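Local structure of 2-oxo-1,2-dihydroquinoline 8-monooxygenase, oxygenase component (Pseudomonas putida, 1Z02) at residues T380-E385 against T396-A401; G258-M263 against S402-G407; M147-V152 against P163-D168. The protein serves as the oxygenase component of a Rieske-type monooxygenase that hydroxylates 2-oxo-1,2-dihydroquinoline at position 8, and carries a [2Fe-2S] cluster and a mononuclear iron. All coordinates share one frame; numbering follows the deposited sequence.

Contact 3 comes first along the chain; contact 2 then opens at 258-263 and closes at 402-407, with both segments of contact 1 falling between. Contacts 1 and 2, whose centres are about 15 Å apart, share helix 392-404: contact 1 uses its middle and contact 2 its end, while Leu400 packs on Gly261 and Met262 of strand 261-264. Contact 3 lies about 14 Å from contact 2, centre to centre, and is joined to it by the Arg406-Asp168 salt bridge; its centre is about 26 Å from that of contact 1, which it does not touch. Together they link the helices on the seven-stranded sheet of the catalytic domain, through the chain after helix 392-404, to the three-stranded sheet containing 147-152.

Contact 1. Residues T380-E385 against T396-A401; sequences TGWDDE and TWRKLA
Glu385 and Arg398 form an end-on, two-bond salt bridge across this contact. Arg398 NH2 donates to Glu385 OE2 at 2.7 Å and Arg398 NH1 to Glu385 OE1 at 3.2 Å, both nearly straight (173° and 176°). Each carboxylate oxygen uses its syn lone pair, and the two flat groups are only 10° from coplanar, so the bonds fix the rotation of both. The backbones stay 11.3 Å apart at the nearest CA pair, Trp382 CA and Arg398 CA, and the extended Arg398 chain closes the distance to both side chains. Glu385, just past helix 380-384, sends its CB toward segment 396-401, its chain extended beyond CG.

The second interaction is van der Waals, an indole edge on a guanidinium face. Trp382 CZ3 stands over the centre of the group, 3.7 Å from Arg398 CZ, with the planes steeply inclined. The guanidinium is thus gripped in its plane and covered on one face. Were Arg398 replaced by an alanine, the buried Glu385 carboxylate would probably lose its two-nitrogen partner and a gap would open beside the Trp382 edge.

Further polar partners fix both ends: Tyr376 OH bonds to Glu385 OE1, and Glu214 pairs with Arg398 NE. Arg87 of the second subunit, part of that subunit's [2Fe-2S] pocket, makes a long, weak ion pair with Glu385. The buried contact therefore ties helix 380-384 to helix 392-404, with helix 209-216 touching Trp382, helix 363-376 lying against Glu385, and strand 261-264 packed on Trp397 and Leu400.

Contact 2. Residues G258-M263 against S402-G407; sequences GPKGMM and SRWNRG
Lys260 lays its aliphatic chain across Trp404, the two side chains crossing at about a right angle. The closest approach is Lys260 CE to Trp404 CE3 at 3.9 Å, while Lys260 CD lies above one face of the indole, displaced toward the rim. Nearer the backbones, Lys260 CG meets Trp404 CB at 4.0 Å, so the methylenes follow the tryptophan from its CB onto the six-membered ring. A bend at chi2 (-69°) turns the lysine chain along this path. Its ammonium end then stands 4.7 Å from the centroid of the six-membered ring, measured from Lys260 NZ and 30° off the ring normal, which makes an off-centre cation-pi interaction.

In the next shell, Lys260 NZ has a weak hydrogen bond to Asp256 O, and Trp404 NE1 gives a weak one to Glu254 OE1. Glu254 and Asp256, shortly before segment 258-263, thus steer the two polar ends rather than fix them.

Backbone pairing positions the lysine further out: Lys260 bonds with Leu298 and Gly261 with Val253, which sets the lysine just ahead of strand 261-264, where the chain enters the sheet. Trp404 sits at the last turn of helix 392-404, which ends before Asn405. Beyond it the chain continues as a loop, with Arg406 NH2 in a salt bridge to Asp168 OD1.

No hydrogen bond joins the two segments themselves. Methylene packing and an off-centre charge-ring attraction carry this surface contact, and the carboxylate of Glu254 may make the indole somewhat more electron-rich toward the lysine.

Contact 3. Residues M147-V152 against P163-D168; sequences MIFVFV and PPLAHD
Phe149 and Leu165 are turned toward each other by their first torsions: Phe149 CG is anti to its carbonyl carbon (chi1 -63°), whereas Leu165 CG is set opposite its own amide nitrogen (chi1 166°), sending its methyl groups out to the ring. The two methyls lie against the CG end of the phenyl group. Leu165 CD1 lies 3.7 Å from Phe149 CG, and Leu165 CD2 is 3.8 Å from Phe149 CD1. With Leu165 CD1 at 4.2 Å from the Phe149 ring centroid and 30° off the normal, the approach counts as an off-centre CH-pi contact.

Two residues on, Phe151 presents its far end to the Pro163 ring. Pro163 CD touches Phe151 CE1 and Phe151 CZ, each at 3.7 Å, and the side chains cross at about a right angle. The Phe151 ring also meets the rings of Trp44 and Phe157 at steep angles, and Trp44 NE1 bonds to Pro163 O, which ties the loop to the neighbouring strand 43-49.

Phe149 and Phe151 share one face of strand 147-152, while Ile148 and Val150 pack on strand 66-73. Strand 147-152 is the middle strand of an antiparallel three-stranded sheet between 43-49 and 141-144. One sheet face thus receives the proline-rich loop with its 3-10 turn at 165-167, and the other packs on a second layer, a layered arrangement consistent with the beta-sheet fold of Rieske domains.

Contact 1. Residues T380-E385 against T396-A401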
ATOM      1  N   THR A 380     -17.090 -10.096  -5.536  1.00  8.25           N
ATOM      2  CA  THR A 380     -18.090 -10.791  -4.742  1.00  8.24           C
ATOM      3  C   THR A 380     -19.488 -10.160  -4.785  1.00  9.33           C
ATOM      4  O   THR A 380     -20.449 -10.791  -5.240  1.00  8.85           O
ATOM      5  CB  THR A 380     -17.628 -10.892  -3.277  1.00  9.31           C
ATOM      6  OG1 THR A 380     -16.359 -11.558  -3.226  1.00  8.65           O
ATOM      7  CG2 THR A 380     -18.642 -11.681  -2.447  1.00  9.32           C
ATOM      8  N   GLY A 381     -19.586  -8.914  -4.324  1.00  8.06           N
ATOM      9  CA  GLY A 381     -20.860  -8.213  -4.276  1.00  9.63           C
ATOM     10  C   GLY A 381     -21.716  -8.190  -5.528  1.00 11.10           C
ATOM     11  O   GLY A 381     -22.947  -8.282  -5.445  1.00 10.01           O
ATOM     12  N   TRP A 382     -21.086  -8.059  -6.689  1.00  9.00           N
ATOM     13  CA  TRP A 382     -21.825  -8.018  -7.946  1.00  8.88           C
ATOM     14  C   TRP A 382     -22.585  -9.316  -8.244  1.00  9.22           C
ATOM     15  O   TRP A 382     -23.512  -9.342  -9.067  1.00 10.16           O
ATOM     16  CB  TRP A 382     -20.864  -7.664  -9.089  1.00  8.16           C
ATOM     17  CG  TRP A 382     -20.245  -6.311  -8.900  1.00  9.70           C
ATOM     18  CD1 TRP A 382     -18.934  -6.034  -8.626  1.00 13.10           C
ATOM     19  CD2 TRP A 382     -20.922  -5.047  -8.936  1.00 11.04           C
ATOM     20  NE1 TRP A 382     -18.753  -4.676  -8.497  1.00 11.78           N
ATOM     21  CE2 TRP A 382     -19.956  -4.047  -8.688  1.00 12.89           C
ATOM     22  CE3 TRP A 382     -22.251  -4.662  -9.168  1.00 10.41           C
ATOM     23  CZ2 TRP A 382     -20.277  -2.687  -8.651  1.00 12.57           C
ATOM     24  CZ3 TRP A 382     -22.570  -3.306  -9.130  1.00 12.28           C
ATOM     25  CH2 TRP A 382     -21.584  -2.336  -8.879  1.00 13.13           C
ATOM     26  N   ASP A 383     -22.209 -10.387  -7.556  1.00  8.02           N
ATOM     27  CA  ASP A 383     -22.868 -11.672  -7.745  1.00 10.02           C
ATOM     28  C   ASP A 383     -23.669 -12.083  -6.522  1.00 10.80           C
ATOM     29  O   ASP A 383     -24.782 -12.589  -6.656  1.00 11.77           O
ATOM     30  CB  ASP A 383     -21.857 -12.790  -8.009  1.00 11.77           C
ATOM     31  CG  ASP A 383     -21.173 -12.674  -9.344  1.00 13.80           C
ATOM     32  OD1 ASP A 383     -20.279 -13.500  -9.591  1.00 13.56           O
ATOM     33  OD2 ASP A 383     -21.508 -11.778 -10.142  1.00 13.66           O
ATOM     34  N   ASP A 384     -23.095 -11.871  -5.337  1.00 10.08           N
ATOM     35  CA  ASP A 384     -23.727 -12.281  -4.078  1.00  9.65           C
ATOM     36  C   ASP A 384     -24.651 -11.295  -3.364  1.00 10.10           C
ATOM     37  O   ASP A 384     -25.293 -11.653  -2.370  1.00 10.35           O
ATOM     38  CB  ASP A 384     -22.653 -12.751  -3.093  1.00 10.09           C
ATOM     39  CG  ASP A 384     -21.945 -14.011  -3.563  1.00 11.86           C
ATOM     40  OD1 ASP A 384     -20.999 -14.462  -2.878  1.00 14.08           O
ATOM     41  OD2 ASP A 384     -22.337 -14.550  -4.620  1.00 13.67           O
ATOM     42  N   GLU A 385     -24.716 -10.057  -3.836  1.00  9.38           N
ATOM     43  CA  GLU A 385     -25.611  -9.091  -3.212  1.00  9.73           C
ATOM     44  C   GLU A 385     -27.024  -9.688  -3.302  1.00 11.23           C
ATOM     45  O   GLU A 385     -27.341 -10.412  -4.255  1.00 10.55           O
ATOM     46  CB  GLU A 385     -25.552  -7.765  -3.973  1.00 11.30           C
ATOM     47  CG  GLU A 385     -26.118  -7.846  -5.386  1.00  9.01           C
ATOM     48  CD  GLU A 385     -25.912  -6.571  -6.183  1.00 10.79           C
ATOM     49  OE1 GLU A 385     -25.659  -5.501  -5.571  1.00  8.43           O
ATOM     50  OE2 GLU A 385     -26.012  -6.641  -7.433  1.00  8.70           O
ATOM     51  N   THR A 396     -32.808  -1.217 -12.817  1.00 12.32           N
ATOM     52  CA  THR A 396     -33.243  -0.584 -14.052  1.00 14.15           C
ATOM     53  C   THR A 396     -32.134   0.304 -14.599  1.00 13.62           C
ATOM     54  O   THR A 396     -31.949   0.400 -15.815  1.00 13.79           O
ATOM     55  CB  THR A 396     -34.499   0.268 -13.827  1.00 14.64           C
ATOM     56  OG1 THR A 396     -35.553  -0.568 -13.348  1.00 14.36           O
ATOM     57  CG2 THR A 396     -34.938   0.932 -15.130  1.00 16.06           C
ATOM     58  N   TRP A 397     -31.399   0.957 -13.700  1.00 11.72           N
ATOM     59  CA  TRP A 397     -30.306   1.826 -14.119  1.00 11.30           C
ATOM     60  C   TRP A 397     -29.160   0.996 -14.688  1.00 10.29           C
ATOM     61  O   TRP A 397     -28.594   1.345 -15.725  1.00 12.13           O
ATOM     62  CB  TRP A 397     -29.838   2.691 -12.937  1.00 10.83           C
ATOM     63  CG  TRP A 397     -28.369   3.049 -12.946  1.00  8.28           C
ATOM     64  CD1 TRP A 397     -27.403   2.563 -12.110  1.00  9.47           C
ATOM     65  CD2 TRP A 397     -27.707   3.946 -13.844  1.00  8.72           C
ATOM     66  NE1 TRP A 397     -26.180   3.102 -12.432  1.00  7.69           N
ATOM     67  CE2 TRP A 397     -26.336   3.953 -13.494  1.00  6.87           C
ATOM     68  CE3 TRP A 397     -28.138   4.747 -14.911  1.00  6.14           C
ATOM     69  CZ2 TRP A 397     -25.392   4.724 -14.177  1.00  5.95           C
ATOM     70  CZ3 TRP A 397     -27.198   5.513 -15.592  1.00  6.83           C
ATOM     71  CH2 TRP A 397     -25.838   5.494 -15.217  1.00  4.69           C
ATOM     72  N   ARG A 398     -28.835  -0.114 -14.032  1.00 10.15           N
ATOM     73  CA  ARG A 398     -27.755  -0.969 -14.509  1.00 12.19           C
ATOM     74  C   ARG A 398     -28.058  -1.505 -15.901  1.00 11.76           C
ATOM     75  O   ARG A 398     -27.178  -1.546 -16.758  1.00 12.00           O
ATOM     76  CB  ARG A 398     -27.517  -2.136 -13.547  1.00 11.07           C
ATOM     77  CG  ARG A 398     -26.993  -1.721 -12.175  1.00 12.49           C
ATOM     78  CD  ARG A 398     -26.625  -2.945 -11.379  1.00  8.12           C
ATOM     79  NE  ARG A 398     -26.375  -2.647  -9.975  1.00  9.95           N
ATOM     80  CZ  ARG A 398     -26.267  -3.585  -9.034  1.00  7.37           C
ATOM     81  NH1 ARG A 398     -26.041  -3.255  -7.771  1.00  7.35           N
ATOM     82  NH2 ARG A 398     -26.393  -4.864  -9.365  1.00  7.79           N
ATOM     83  N   LYS A 399     -29.301  -1.911 -16.129  1.00 12.55           N
ATOM     84  CA  LYS A 399     -29.687  -2.436 -17.429  1.00 12.12           C
ATOM     85  C   LYS A 399     -29.573  -1.396 -18.537  1.00 12.45           C
ATOM     86  O   LYS A 399     -29.011  -1.673 -19.590  1.00 12.98           O
ATOM     87  CB  LYS A 399     -31.121  -2.959 -17.385  1.00 15.42           C
ATOM     88  CG  LYS A 399     -31.313  -4.211 -16.563  1.00 15.41           C
ATOM     89  CD  LYS A 399     -32.732  -4.714 -16.715  1.00 18.72           C
ATOM     90  CE  LYS A 399     -32.986  -5.945 -15.873  1.00 21.73           C
ATOM     91  NZ  LYS A 399     -34.356  -6.483 -16.122  1.00 22.22           N
ATOM     92  N   LEU A 400     -30.111  -0.203 -18.307  1.00 11.59           N
ATOM     93  CA  LEU A 400     -30.059   0.839 -19.321  1.00 10.80           C
ATOM     94  C   LEU A 400     -28.624   1.300 -19.555  1.00 10.44           C
ATOM     95  O   LEU A 400     -28.251   1.641 -20.671  1.00 10.93           O
ATOM     96  CB  LEU A 400     -30.954   2.022 -18.923  1.00 10.86           C
ATOM     97  CG  LEU A 400     -30.490   3.079 -17.912  1.00 13.00           C
ATOM     98  CD1 LEU A 400     -29.693   4.173 -18.609  1.00 11.47           C
ATOM     99  CD2 LEU A 400     -31.705   3.684 -17.250  1.00 15.52           C
ATOM    100  N   ALA A 401     -27.816   1.311 -18.504  1.00 10.43           N
ATOM    101  CA  ALA A 401     -26.420   1.727 -18.641  1.00 11.61           C
ATOM    102  C   ALA A 401     -25.676   0.695 -19.491  1.00 11.14           C
ATOM    103  O   ALA A 401     -24.832   1.043 -20.321  1.00 11.84           O
ATOM    104  CB  ALA A 401     -25.776   1.845 -17.268  1.00  9.62           C
TER

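Contact 2. Residues G258-M263 against S402-G407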
ATOM      1  N   GLY A 258     -31.160  12.886 -27.342  1.00 46.79           N
ATOM      2  CA  GLY A 258     -31.454  13.194 -25.964  1.00 39.71           C
ATOM      3  C   GLY A 258     -30.706  12.303 -25.006  1.00 34.50           C
ATOM      4  O   GLY A 258     -30.021  11.369 -25.421  1.00 32.54           O
ATOM      5  N   PRO A 259     -30.818  12.574 -23.700  1.00 30.73           N
ATOM      6  CA  PRO A 259     -30.122  11.754 -22.704  1.00 27.46           C
ATOM      7  C   PRO A 259     -30.731  10.359 -22.539  1.00 25.35           C
ATOM      8  O   PRO A 259     -31.923  10.161 -22.766  1.00 26.38           O
ATOM      9  CB  PRO A 259     -30.213  12.596 -21.429  1.00 26.82           C
ATOM     10  CG  PRO A 259     -31.377  13.496 -21.658  1.00 27.96           C
ATOM     11  CD  PRO A 259     -31.384  13.800 -23.105  1.00 29.13           C
ATOM     12  N   LYS A 260     -29.896   9.391 -22.165  1.00 21.46           N
ATOM     13  CA  LYS A 260     -30.350   8.020 -21.937  1.00 19.45           C
ATOM     14  C   LYS A 260     -30.388   7.805 -20.435  1.00 18.13           C
ATOM     15  O   LYS A 260     -29.348   7.866 -19.770  1.00 15.30           O
ATOM     16  CB  LYS A 260     -29.368   7.011 -22.518  1.00 20.60           C
ATOM     17  CG  LYS A 260     -28.860   7.332 -23.906  1.00 23.76           C
ATOM     18  CD  LYS A 260     -29.921   7.212 -24.973  1.00 23.87           C
ATOM     19  CE  LYS A 260     -29.254   7.570 -26.271  1.00 26.72           C
ATOM     20  NZ  LYS A 260     -30.131   7.734 -27.397  1.00 28.99           N
ATOM     21  N   GLY A 261     -31.573   7.538 -19.903  1.00 17.45           N
ATOM     22  CA  GLY A 261     -31.676   7.322 -18.478  1.00 17.67           C
ATOM     23  C   GLY A 261     -33.065   6.941 -18.014  1.00 17.82           C
ATOM     24  O   GLY A 261     -33.858   6.393 -18.775  1.00 17.26           O
ATOM     25  N   MET A 262     -33.362   7.240 -16.755  1.00 18.22           N
ATOM     26  CA  MET A 262     -34.657   6.908 -16.181  1.00 18.35           C
ATOM     27  C   MET A 262     -35.146   8.015 -15.261  1.00 20.25           C
ATOM     28  O   MET A 262     -34.356   8.670 -14.574  1.00 19.70           O
ATOM     29  CB  MET A 262     -34.563   5.603 -15.385  1.00 18.84           C
ATOM     30  CG  MET A 262     -33.573   5.668 -14.235  1.00 20.31           C
ATOM     31  SD  MET A 262     -33.302   4.095 -13.415  1.00 19.60           S
ATOM     32  CE  MET A 262     -33.908   4.411 -11.799  1.00 22.81           C
ATOM     33  N   MET A 263     -36.459   8.216 -15.270  1.00 20.25           N
ATOM     34  CA  MET A 263     -37.116   9.214 -14.438  1.00 20.50           C
ATOM     35  C   MET A 263     -37.989   8.459 -13.445  1.00 21.22           C
ATOM     36  O   MET A 263     -38.822   7.649 -13.842  1.00 21.47           O
ATOM     37  CB  MET A 263     -37.996  10.129 -15.297  1.00 21.49           C
ATOM     38  CG  MET A 263     -38.932  11.034 -14.509  1.00 21.40           C
ATOM     39  SD  MET A 263     -38.128  12.533 -13.964  1.00 22.58           S
ATOM     40  CE  MET A 263     -37.288  12.023 -12.744  1.00 19.06           C
ATOM     41  N   SER A 402     -25.993  -0.579 -19.280  1.00 11.10           N
ATOM     42  CA  SER A 402     -25.350  -1.653 -20.033  1.00 13.55           C
ATOM     43  C   SER A 402     -25.723  -1.563 -21.506  1.00 14.89           C
ATOM     44  O   SER A 402     -24.893  -1.802 -22.382  1.00 16.03           O
ATOM     45  CB  SER A 402     -25.768  -3.023 -19.496  1.00 10.83           C
ATOM     46  OG  SER A 402     -25.422  -3.186 -18.133  1.00  8.63           O
ATOM     47  N   ARG A 403     -26.970  -1.203 -21.777  1.00 17.12           N
ATOM     48  CA  ARG A 403     -27.443  -1.103 -23.149  1.00 21.11           C
ATOM     49  C   ARG A 403     -27.004   0.127 -23.929  1.00 19.56           C
ATOM     50  O   ARG A 403     -26.740   0.029 -25.124  1.00 18.88           O
ATOM     51  CB  ARG A 403     -28.965  -1.200 -23.174  1.00 29.02           C
ATOM     52  CG  ARG A 403     -29.483  -2.605 -22.913  1.00 39.34           C
ATOM     53  CD  ARG A 403     -30.999  -2.619 -22.869  1.00 49.35           C
ATOM     54  NE  ARG A 403     -31.516  -2.155 -21.589  1.00 57.87           N
ATOM     55  CZ  ARG A 403     -32.571  -1.356 -21.444  1.00 60.48           C
ATOM     56  NH1 ARG A 403     -33.235  -0.916 -22.502  1.00 62.38           N
ATOM     57  NH2 ARG A 403     -32.974  -0.999 -20.234  1.00 60.57           N
ATOM     58  N   TRP A 404     -26.901   1.277 -23.266  1.00 18.25           N
ATOM     59  CA  TRP A 404     -26.536   2.500 -23.970  1.00 15.49           C
ATOM     60  C   TRP A 404     -25.197   3.185 -23.733  1.00 14.14           C
ATOM     61  O   TRP A 404     -24.970   4.259 -24.287  1.00 12.29           O
ATOM     62  CB  TRP A 404     -27.639   3.539 -23.778  1.00 17.96           C
ATOM     63  CG  TRP A 404     -28.933   3.094 -24.341  1.00 20.84           C
ATOM     64  CD1 TRP A 404     -29.938   2.452 -23.687  1.00 22.13           C
ATOM     65  CD2 TRP A 404     -29.329   3.181 -25.705  1.00 22.65           C
ATOM     66  NE1 TRP A 404     -30.943   2.127 -24.564  1.00 22.99           N
ATOM     67  CE2 TRP A 404     -30.594   2.565 -25.812  1.00 23.78           C
ATOM     68  CE3 TRP A 404     -28.734   3.719 -26.852  1.00 22.65           C
ATOM     69  CZ2 TRP A 404     -31.274   2.469 -27.019  1.00 25.17           C
ATOM     70  CZ3 TRP A 404     -29.408   3.623 -28.048  1.00 24.72           C
ATOM     71  CH2 TRP A 404     -30.666   3.003 -28.121  1.00 25.00           C
ATOM     72  N   ASN A 405     -24.306   2.604 -22.936  1.00 11.22           N
ATOM     73  CA  ASN A 405     -23.025   3.265 -22.714  1.00 11.54           C
ATOM     74  C   ASN A 405     -22.291   3.301 -24.048  1.00 13.09           C
ATOM     75  O   ASN A 405     -22.544   2.455 -24.906  1.00 12.51           O
ATOM     76  CB  ASN A 405     -22.217   2.515 -21.650  1.00 11.38           C
ATOM     77  CG  ASN A 405     -21.678   1.193 -22.139  1.00 11.75           C
ATOM     78  OD1 ASN A 405     -20.688   1.149 -22.862  1.00 12.07           O
ATOM     79  ND2 ASN A 405     -22.324   0.102 -21.743  1.00 11.71           N
ATOM     80  N   ARG A 406     -21.412   4.287 -24.243  1.00 10.97           N
ATOM     81  CA  ARG A 406     -20.681   4.402 -25.503  1.00 12.01           C
ATOM     82  C   ARG A 406     -19.338   3.700 -25.454  1.00 11.91           C
ATOM     83  O   ARG A 406     -18.535   3.844 -26.368  1.00 13.26           O
ATOM     84  CB  ARG A 406     -20.451   5.873 -25.885  1.00 11.94           C
ATOM     85  CG  ARG A 406     -21.711   6.698 -26.012  1.00 11.00           C
ATOM     86  CD  ARG A 406     -21.502   7.926 -26.888  1.00 13.03           C
ATOM     87  NE  ARG A 406     -22.639   8.839 -26.767  1.00 13.40           N
ATOM     88  CZ  ARG A 406     -22.800   9.700 -25.767  1.00 14.22           C
ATOM     89  NH1 ARG A 406     -23.874  10.475 -25.733  1.00 14.89           N
ATOM     90  NH2 ARG A 406     -21.868   9.811 -24.822  1.00 12.69           N
ATOM     91  N   GLY A 407     -19.084   2.947 -24.389  1.00 12.22           N
ATOM     92  CA  GLY A 407     -17.816   2.250 -24.287  1.00 10.84           C
ATOM     93  C   GLY A 407     -17.414   1.951 -22.859  1.00 11.88           C
ATOM     94  O   GLY A 407     -17.792   2.662 -21.931  1.00 10.46           O
TER

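Contact 3. Residues M147-V152 against P163-D168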
ATOM      1  N   MET A 147     -18.980  25.798 -15.265  1.00 12.74           N
ATOM      2  CA  MET A 147     -18.626  24.380 -15.361  1.00 13.61           C
ATOM      3  C   MET A 147     -17.825  24.072 -16.617  1.00 13.57           C
ATOM      4  O   MET A 147     -18.191  24.493 -17.714  1.00 14.05           O
ATOM      5  CB  MET A 147     -19.890  23.515 -15.402  1.00 14.57           C
ATOM      6  CG  MET A 147     -20.749  23.509 -14.161  1.00 16.58           C
ATOM      7  SD  MET A 147     -20.009  22.601 -12.828  1.00 20.02           S
ATOM      8  CE  MET A 147     -20.296  20.882 -13.350  1.00 18.13           C
ATOM      9  N   ILE A 148     -16.744  23.317 -16.455  1.00 12.75           N
ATOM     10  CA  ILE A 148     -15.912  22.916 -17.583  1.00 12.41           C
ATOM     11  C   ILE A 148     -16.094  21.412 -17.806  1.00 12.22           C
ATOM     12  O   ILE A 148     -15.587  20.602 -17.024  1.00 12.51           O
ATOM     13  CB  ILE A 148     -14.407  23.185 -17.328  1.00 12.77           C
ATOM     14  CG1 ILE A 148     -14.151  24.692 -17.216  1.00 11.38           C
ATOM     15  CG2 ILE A 148     -13.570  22.611 -18.478  1.00 12.17           C
ATOM     16  CD1 ILE A 148     -12.704  25.054 -16.976  1.00 15.78           C
ATOM     17  N   PHE A 149     -16.822  21.038 -18.856  1.00  9.66           N
ATOM     18  CA  PHE A 149     -17.039  19.625 -19.165  1.00  9.71           C
ATOM     19  C   PHE A 149     -16.052  19.158 -20.228  1.00 10.77           C
ATOM     20  O   PHE A 149     -15.694  19.911 -21.135  1.00 12.61           O
ATOM     21  CB  PHE A 149     -18.467  19.367 -19.672  1.00  9.67           C
ATOM     22  CG  PHE A 149     -19.540  19.672 -18.665  1.00 11.90           C
ATOM     23  CD1 PHE A 149     -20.061  20.962 -18.543  1.00 12.66           C
ATOM     24  CD2 PHE A 149     -20.030  18.670 -17.833  1.00  9.16           C
ATOM     25  CE1 PHE A 149     -21.061  21.242 -17.600  1.00 11.24           C
ATOM     26  CE2 PHE A 149     -21.018  18.933 -16.896  1.00 11.38           C
ATOM     27  CZ  PHE A 149     -21.538  20.226 -16.777  1.00 13.09           C
ATOM     28  N   VAL A 150     -15.601  17.915 -20.102  1.00 10.60           N
ATOM     29  CA  VAL A 150     -14.661  17.347 -21.058  1.00 11.32           C
ATOM     30  C   VAL A 150     -15.223  16.030 -21.553  1.00 10.95           C
ATOM     31  O   VAL A 150     -15.826  15.280 -20.783  1.00  9.35           O
ATOM     32  CB  VAL A 150     -13.271  17.085 -20.415  1.00 12.68           C
ATOM     33  CG1 VAL A 150     -12.335  16.466 -21.427  1.00 14.30           C
ATOM     34  CG2 VAL A 150     -12.678  18.382 -19.908  1.00 13.57           C
ATOM     35  N   PHE A 151     -15.052  15.765 -22.842  1.00 11.72           N
ATOM     36  CA  PHE A 151     -15.529  14.520 -23.431  1.00 10.92           C
ATOM     37  C   PHE A 151     -14.361  13.536 -23.376  1.00  9.59           C
ATOM     38  O   PHE A 151     -13.468  13.567 -24.238  1.00  9.78           O
ATOM     39  CB  PHE A 151     -15.952  14.737 -24.888  1.00 11.29           C
ATOM     40  CG  PHE A 151     -16.598  13.536 -25.517  1.00 12.16           C
ATOM     41  CD1 PHE A 151     -17.866  13.125 -25.120  1.00 10.35           C
ATOM     42  CD2 PHE A 151     -15.927  12.794 -26.483  1.00 11.46           C
ATOM     43  CE1 PHE A 151     -18.456  11.990 -25.675  1.00 10.14           C
ATOM     44  CE2 PHE A 151     -16.512  11.652 -27.046  1.00  9.77           C
ATOM     45  CZ  PHE A 151     -17.778  11.252 -26.637  1.00 10.08           C
ATOM     46  N   VAL A 152     -14.366  12.677 -22.358  1.00  8.65           N
ATOM     47  CA  VAL A 152     -13.309  11.687 -22.175  1.00  9.37           C
ATOM     48  C   VAL A 152     -13.559  10.526 -23.129  1.00 10.36           C
ATOM     49  O   VAL A 152     -14.514   9.762 -22.966  1.00 12.55           O
ATOM     50  CB  VAL A 152     -13.281  11.181 -20.717  1.00  9.06           C
ATOM     51  CG1 VAL A 152     -12.031  10.318 -20.479  1.00  6.98           C
ATOM     52  CG2 VAL A 152     -13.304  12.370 -19.766  1.00  8.93           C
ATOM     53  N   PRO A 163     -20.928  13.564 -29.590  1.00 15.35           N
ATOM     54  CA  PRO A 163     -22.292  14.053 -29.376  1.00 15.04           C
ATOM     55  C   PRO A 163     -22.373  15.348 -28.573  1.00 16.30           C
ATOM     56  O   PRO A 163     -21.409  15.745 -27.921  1.00 16.77           O
ATOM     57  CB  PRO A 163     -22.945  12.891 -28.644  1.00 15.19           C
ATOM     58  CG  PRO A 163     -21.836  12.456 -27.729  1.00 15.53           C
ATOM     59  CD  PRO A 163     -20.621  12.459 -28.657  1.00 15.03           C
ATOM     60  N   PRO A 164     -23.528  16.027 -28.616  1.00 18.58           N
ATOM     61  CA  PRO A 164     -23.697  17.280 -27.866  1.00 17.83           C
ATOM     62  C   PRO A 164     -23.598  16.965 -26.376  1.00 16.96           C
ATOM     63  O   PRO A 164     -23.923  15.854 -25.951  1.00 17.88           O
ATOM     64  CB  PRO A 164     -25.108  17.734 -28.242  1.00 19.81           C
ATOM     65  CG  PRO A 164     -25.341  17.095 -29.577  1.00 19.55           C
ATOM     66  CD  PRO A 164     -24.710  15.738 -29.445  1.00 17.73           C
ATOM     67  N   LEU A 165     -23.150  17.938 -25.589  1.00 14.43           N
ATOM     68  CA  LEU A 165     -23.035  17.759 -24.149  1.00 13.05           C
ATOM     69  C   LEU A 165     -24.410  17.425 -23.549  1.00 13.69           C
ATOM     70  O   LEU A 165     -24.523  16.624 -22.618  1.00 13.22           O
ATOM     71  CB  LEU A 165     -22.474  19.039 -23.518  1.00  8.90           C
ATOM     72  CG  LEU A 165     -22.562  19.205 -21.998  1.00  9.72           C
ATOM     73  CD1 LEU A 165     -21.664  18.183 -21.306  1.00  5.23           C
ATOM     74  CD2 LEU A 165     -22.167  20.631 -21.637  1.00  8.82           C
ATOM     75  N   ALA A 166     -25.453  18.042 -24.095  1.00 13.41           N
ATOM     76  CA  ALA A 166     -26.811  17.824 -23.619  1.00 13.41           C
ATOM     77  C   ALA A 166     -27.169  16.338 -23.546  1.00 14.51           C
ATOM     78  O   ALA A 166     -27.902  15.912 -22.651  1.00 14.76           O
ATOM     79  CB  ALA A 166     -27.800  18.567 -24.527  1.00 11.63           C
ATOM     80  N   HIS A 167     -26.645  15.545 -24.478  1.00 13.87           N
ATOM     81  CA  HIS A 167     -26.939  14.113 -24.494  1.00 15.64           C
ATOM     82  C   HIS A 167     -26.458  13.364 -23.254  1.00 14.67           C
ATOM     83  O   HIS A 167     -26.955  12.275 -22.952  1.00 14.66           O
ATOM     84  CB  HIS A 167     -26.361  13.457 -25.752  1.00 16.12           C
ATOM     85  CG  HIS A 167     -27.142  13.744 -26.997  1.00 19.55           C
ATOM     86  ND1 HIS A 167     -26.961  13.037 -28.167  1.00 19.78           N
ATOM     87  CD2 HIS A 167     -28.099  14.667 -27.260  1.00 22.33           C
ATOM     88  CE1 HIS A 167     -27.771  13.511 -29.097  1.00 21.61           C
ATOM     89  NE2 HIS A 167     -28.472  14.501 -28.573  1.00 23.64           N
ATOM     90  N   ASP A 168     -25.497  13.942 -22.540  1.00 14.81           N
ATOM     91  CA  ASP A 168     -24.979  13.321 -21.320  1.00 13.20           C
ATOM     92  C   ASP A 168     -25.297  14.168 -20.087  1.00 15.53           C
ATOM     93  O   ASP A 168     -24.581  14.119 -19.079  1.00 15.12           O
ATOM     94  CB  ASP A 168     -23.463  13.108 -21.426  1.00 14.32           C
ATOM     95  CG  ASP A 168     -23.097  11.935 -22.318  1.00 13.65           C
ATOM     96  OD1 ASP A 168     -21.887  11.690 -22.525  1.00 16.90           O
ATOM     97  OD2 ASP A 168     -24.018  11.248 -22.814  1.00 13.74           O
TER